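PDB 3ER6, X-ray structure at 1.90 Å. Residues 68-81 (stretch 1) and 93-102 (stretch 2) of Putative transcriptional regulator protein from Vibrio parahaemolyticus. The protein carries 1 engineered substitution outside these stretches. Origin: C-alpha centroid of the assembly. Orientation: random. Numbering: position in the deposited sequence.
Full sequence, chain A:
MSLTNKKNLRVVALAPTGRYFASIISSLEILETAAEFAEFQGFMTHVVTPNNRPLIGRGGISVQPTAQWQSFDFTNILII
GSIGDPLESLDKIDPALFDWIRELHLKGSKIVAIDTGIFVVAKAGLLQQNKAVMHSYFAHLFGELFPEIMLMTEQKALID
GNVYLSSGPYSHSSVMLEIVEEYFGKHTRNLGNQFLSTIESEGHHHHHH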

# COMPACT_ATOMS: atom_id res chain seq x y z
N GLN A 68 -4.73 14.95 -15.57
CA GLN A 68 -6.18 15.05 -15.28
C GLN A 68 -6.91 13.83 -15.86
O GLN A 68 -6.54 13.35 -16.94
CB GLN A 68 -6.74 16.35 -15.88
CG GLN A 68 -6.13 17.60 -15.23
CD GLN A 68 -6.87 18.89 -15.59
OE1 GLN A 68 -7.27 19.04 -16.73
NE2 GLN A 68 -7.05 19.82 -14.61
N TRP A 69 -7.91 13.31 -15.15
CA TRP A 69 -8.64 12.13 -15.65
C TRP A 69 -9.27 12.39 -17.02
O TRP A 69 -9.34 11.46 -17.85
CB TRP A 69 -9.66 11.62 -14.63
CG TRP A 69 -10.83 12.55 -14.25
CD1 TRP A 69 -10.90 13.37 -13.15
CD2 TRP A 69 -12.07 12.72 -14.95
NE1 TRP A 69 -12.09 14.03 -13.14
CE2 TRP A 69 -12.84 13.65 -14.22
CE3 TRP A 69 -12.60 12.17 -16.12
CZ2 TRP A 69 -14.14 14.03 -14.61
CZ3 TRP A 69 -13.88 12.55 -16.53
CH2 TRP A 69 -14.62 13.50 -15.80
N GLN A 70 -9.68 13.63 -17.27
CA GLN A 70 -10.30 14.03 -18.54
C GLN A 70 -9.33 13.91 -19.72
O GLN A 70 -9.76 13.79 -20.85
CB GLN A 70 -10.89 15.48 -18.50
CG GLN A 70 -12.05 15.74 -17.59
CD GLN A 70 -11.63 16.16 -16.20
OE1 GLN A 70 -10.49 15.88 -15.78
NE2 GLN A 70 -12.56 16.78 -15.43
N SER A 71 -8.02 13.88 -19.49
CA SER A 71 -7.09 13.69 -20.62
C SER A 71 -7.03 12.26 -21.16
O SER A 71 -6.33 12.01 -22.14
CB SER A 71 -5.66 14.11 -20.23
OG SER A 71 -5.65 15.45 -19.79
N PHE A 72 -7.71 11.32 -20.53
CA PHE A 72 -7.63 9.92 -20.93
C PHE A 72 -8.91 9.47 -21.62
O PHE A 72 -9.93 9.33 -20.98
CB PHE A 72 -7.25 9.02 -19.72
CG PHE A 72 -5.92 9.39 -19.11
CD1 PHE A 72 -4.74 9.05 -19.73
CD2 PHE A 72 -5.85 10.10 -17.92
CE1 PHE A 72 -3.50 9.44 -19.22
CE2 PHE A 72 -4.64 10.47 -17.38
CZ PHE A 72 -3.45 10.17 -18.01
N ASP A 73 -8.89 9.34 -22.94
CA ASP A 73 -10.03 8.77 -23.67
C ASP A 73 -9.96 7.28 -23.74
O ASP A 73 -10.99 6.63 -23.94
CB ASP A 73 -10.05 9.24 -25.12
CG ASP A 73 -10.55 10.63 -25.27
OD1 ASP A 73 -11.28 11.10 -24.34
OD2 ASP A 73 -10.20 11.24 -26.32
N PHE A 74 -8.74 6.76 -23.62
CA PHE A 74 -8.45 5.31 -23.72
C PHE A 74 -7.52 4.90 -22.58
O PHE A 74 -6.70 5.68 -22.15
CB PHE A 74 -7.75 5.01 -25.08
CG PHE A 74 -6.90 3.75 -25.09
CD1 PHE A 74 -7.41 2.53 -25.55
CD2 PHE A 74 -5.58 3.78 -24.62
CE1 PHE A 74 -6.65 1.36 -25.54
CE2 PHE A 74 -4.80 2.64 -24.62
CZ PHE A 74 -5.33 1.42 -25.09
N THR A 75 -7.65 3.67 -22.10
CA THR A 75 -6.61 3.06 -21.23
C THR A 75 -6.81 1.54 -21.29
O THR A 75 -7.92 1.07 -21.49
CB THR A 75 -6.71 3.55 -19.73
OG1 THR A 75 -5.59 3.08 -18.96
CG2 THR A 75 -8.07 3.09 -19.04
N ASN A 76 -5.74 0.78 -21.08
CA ASN A 76 -5.83 -0.67 -21.07
C ASN A 76 -6.46 -1.10 -19.76
O ASN A 76 -7.33 -1.99 -19.74
CB ASN A 76 -4.44 -1.30 -21.22
CG ASN A 76 -3.77 -0.91 -22.53
OD1 ASN A 76 -2.95 0.01 -22.59
ND2 ASN A 76 -4.12 -1.63 -23.60
N ILE A 77 -5.97 -0.49 -18.67
CA ILE A 77 -6.48 -0.79 -17.31
C ILE A 77 -6.89 0.51 -16.60
O ILE A 77 -6.18 1.52 -16.71
CB ILE A 77 -5.41 -1.47 -16.44
CG1 ILE A 77 -4.93 -2.79 -17.10
CG2 ILE A 77 -5.96 -1.73 -15.04
CD1 ILE A 77 -3.48 -3.19 -16.55
N LEU A 78 -8.04 0.47 -15.92
CA LEU A 78 -8.42 1.54 -15.00
C LEU A 78 -8.50 0.92 -13.61
O LEU A 78 -9.21 -0.06 -13.43
CB LEU A 78 -9.77 2.20 -15.39
CG LEU A 78 -10.39 3.18 -14.35
CD1 LEU A 78 -9.62 4.53 -14.23
CD2 LEU A 78 -11.90 3.48 -14.58
N ILE A 79 -7.79 1.49 -12.63
CA ILE A 79 -7.97 1.07 -11.23
C ILE A 79 -8.82 2.11 -10.50
O ILE A 79 -8.57 3.32 -10.59
CB ILE A 79 -6.62 0.90 -10.50
CG1 ILE A 79 -5.73 -0.00 -11.34
CG2 ILE A 79 -6.81 0.35 -9.03
CD1 ILE A 79 -4.36 -0.16 -10.79
N ILE A 80 -9.85 1.64 -9.82
CA ILE A 80 -10.65 2.51 -9.02
C ILE A 80 -10.34 2.17 -7.59
O ILE A 80 -10.67 1.05 -7.09
CB ILE A 80 -12.14 2.32 -9.29
CG1 ILE A 80 -12.46 2.57 -10.80
CG2 ILE A 80 -12.99 3.13 -8.33
CD1 ILE A 80 -13.90 2.09 -11.12
N GLY A 81 -9.68 3.10 -6.90
CA GLY A 81 -9.34 2.84 -5.48
C GLY A 81 -10.47 3.04 -4.47
O GLY A 81 -11.63 3.30 -4.83
N ILE A 93 -19.76 11.64 -5.56
CA ILE A 93 -18.86 11.47 -6.69
C ILE A 93 -19.42 12.18 -7.92
O ILE A 93 -20.59 12.03 -8.25
CB ILE A 93 -18.64 9.97 -7.01
CG1 ILE A 93 -17.86 9.33 -5.85
CG2 ILE A 93 -17.87 9.78 -8.35
CD1 ILE A 93 -17.62 7.84 -6.04
N ASP A 94 -18.58 12.97 -8.58
CA ASP A 94 -18.97 13.68 -9.79
C ASP A 94 -19.65 12.73 -10.80
O ASP A 94 -19.07 11.74 -11.21
CB ASP A 94 -17.67 14.27 -10.38
CG ASP A 94 -17.89 15.21 -11.52
OD1 ASP A 94 -19.02 15.35 -12.04
OD2 ASP A 94 -16.85 15.78 -11.94
N PRO A 95 -20.87 13.04 -11.23
CA PRO A 95 -21.52 12.20 -12.26
C PRO A 95 -20.73 12.05 -13.55
O PRO A 95 -20.82 11.01 -14.23
CB PRO A 95 -22.81 12.96 -12.58
CG PRO A 95 -22.81 14.20 -11.75
CD PRO A 95 -21.77 14.08 -10.69
N ALA A 96 -20.01 13.09 -13.96
CA ALA A 96 -19.17 13.01 -15.14
C ALA A 96 -18.08 11.94 -14.99
O ALA A 96 -17.64 11.34 -15.98
CB ALA A 96 -18.56 14.35 -15.46
N LEU A 97 -17.68 11.70 -13.75
CA LEU A 97 -16.67 10.66 -13.47
C LEU A 97 -17.33 9.28 -13.62
O LEU A 97 -16.72 8.38 -14.19
CB LEU A 97 -16.09 10.85 -12.09
CG LEU A 97 -14.73 10.28 -11.72
CD1 LEU A 97 -13.55 10.65 -12.71
CD2 LEU A 97 -14.39 10.80 -10.35
N PHE A 98 -18.57 9.11 -13.13
CA PHE A 98 -19.32 7.89 -13.45
C PHE A 98 -19.47 7.70 -14.95
O PHE A 98 -19.39 6.58 -15.43
CB PHE A 98 -20.71 7.87 -12.78
CG PHE A 98 -20.68 7.40 -11.38
CD1 PHE A 98 -20.48 6.05 -11.11
CD2 PHE A 98 -20.84 8.28 -10.34
CE1 PHE A 98 -20.46 5.58 -9.78
CE2 PHE A 98 -20.81 7.84 -9.02
CZ PHE A 98 -20.62 6.47 -8.73
N ASP A 99 -19.72 8.78 -15.70
CA ASP A 99 -19.88 8.64 -17.14
C ASP A 99 -18.57 8.15 -17.73
O ASP A 99 -18.55 7.31 -18.58
CB ASP A 99 -20.28 9.96 -17.83
CG ASP A 99 -21.69 10.43 -17.44
OD1 ASP A 99 -22.49 9.59 -16.97
OD2 ASP A 99 -22.00 11.65 -17.57
N TRP A 100 -17.45 8.70 -17.25
CA TRP A 100 -16.13 8.33 -17.77
C TRP A 100 -15.78 6.82 -17.51
O TRP A 100 -15.35 6.12 -18.40
CB TRP A 100 -15.11 9.29 -17.12
CG TRP A 100 -13.68 9.07 -17.45
CD1 TRP A 100 -13.05 9.35 -18.64
CD2 TRP A 100 -12.66 8.67 -16.53
NE1 TRP A 100 -11.70 9.09 -18.52
CE2 TRP A 100 -11.44 8.66 -17.24
CE3 TRP A 100 -12.68 8.24 -15.20
CZ2 TRP A 100 -10.24 8.25 -16.66
CZ3 TRP A 100 -11.47 7.85 -14.59
CH2 TRP A 100 -10.25 7.86 -15.34
N ILE A 101 -16.09 6.32 -16.32
CA ILE A 101 -15.89 4.91 -15.98
C ILE A 101 -16.79 4.02 -16.84
O ILE A 101 -16.37 2.97 -17.37
CB ILE A 101 -16.19 4.72 -14.49
CG1 ILE A 101 -15.12 5.45 -13.64
CG2 ILE A 101 -16.33 3.19 -14.11
CD1 ILE A 101 -15.50 5.60 -12.13
N ARG A 102 -18.05 4.44 -16.93
CA ARG A 102 -19.03 3.69 -17.74
C ARG A 102 -18.49 3.57 -19.16
O ARG A 102 -18.47 2.48 -19.74
CB ARG A 102 -20.39 4.38 -17.69
CG ARG A 102 -21.44 3.82 -18.62
CD ARG A 102 -22.69 4.74 -18.59
NE ARG A 102 -23.65 4.31 -19.61
CZ ARG A 102 -24.58 3.37 -19.42
NH1 ARG A 102 -24.71 2.80 -18.26
NH2 ARG A 102 -25.40 3.04 -20.41

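Two tryptophans, one from each stretch, form the apolar centre of this contact, and both are buried. Trp69 sits in a short 3-10 segment and Trp100 in the helix that begins at Pro95; each points its CA-to-CB bond toward the other stretch. Their rings meet obliquely, with planes at 52° and Trp69 CE3 3.5 Å from Trp100 CD2. At this tilt the rings do not lie flat on each other, yet they still exclude solvent over a wide area. Trp69 CB lies over the face of the Trp100 six-membered ring, 4.0 Å from its centroid, so a C-H group meets the pi cloud there.

Leu97, one helical turn before Ile101, makes the same kind of contact in the other direction. Its CA-to-CB bond runs sideways, but its t, p rotamer brings the end of the side chain nearer, and Leu97 CD1 settles over the face of the Trp69 five-membered ring, 3.4 Å from the centroid. A methyl of leucine's branched side chain suits this place, since it can rest on an indole without needing a polar partner. Farther along the same indole, Trp69 CH2 lies 4.0 Å from Ala96 CB.

Strand 77-80 extends the apolar surface. Its N-to-C direction makes an angle of 141° with that of the helix, and the axes approach to 11.3 Å, a gap bridged by side chains. The alternation of a strand sends Leu78 and Ile80 toward the helix, while Ile77 and Ile79 have no contact with it. Leu78 touches two helix residues: its CD1 is 3.6 Å from Trp100 CH2 and its CD2 3.9 Å from Ile101 CG1. Ile80 CD1 then meets Ile101 CD1 at 4.0 Å, a dispersive contact between two aliphatic ends.

Toward the polar edge, tryptophan serves a second purpose. Trp100 NE1 donates a hydrogen bond to Phe72 O at 3.0 Å, nearly straight at 169°, and the carbonyl lies near the ring plane, where the indole N-H points. The bond satisfies a buried donor and ties the helix to the backbone just after the 3-10 segment. Trp69 O is also near, 3.4 Å from Trp100 NE1, but the angle is poor; this carbonyl instead accepts from Phe72 N.

At the start of the helix, Asp94 caps it: Asp94 OD1 accepts from Ala96 N at 3.1 Å, serving an amide that has no preceding helical turn to supply a carbonyl. Asp94 OD2 lies at the edge of the Trp69 ring, near its plane, 4.2 Å from Trp69 CZ2.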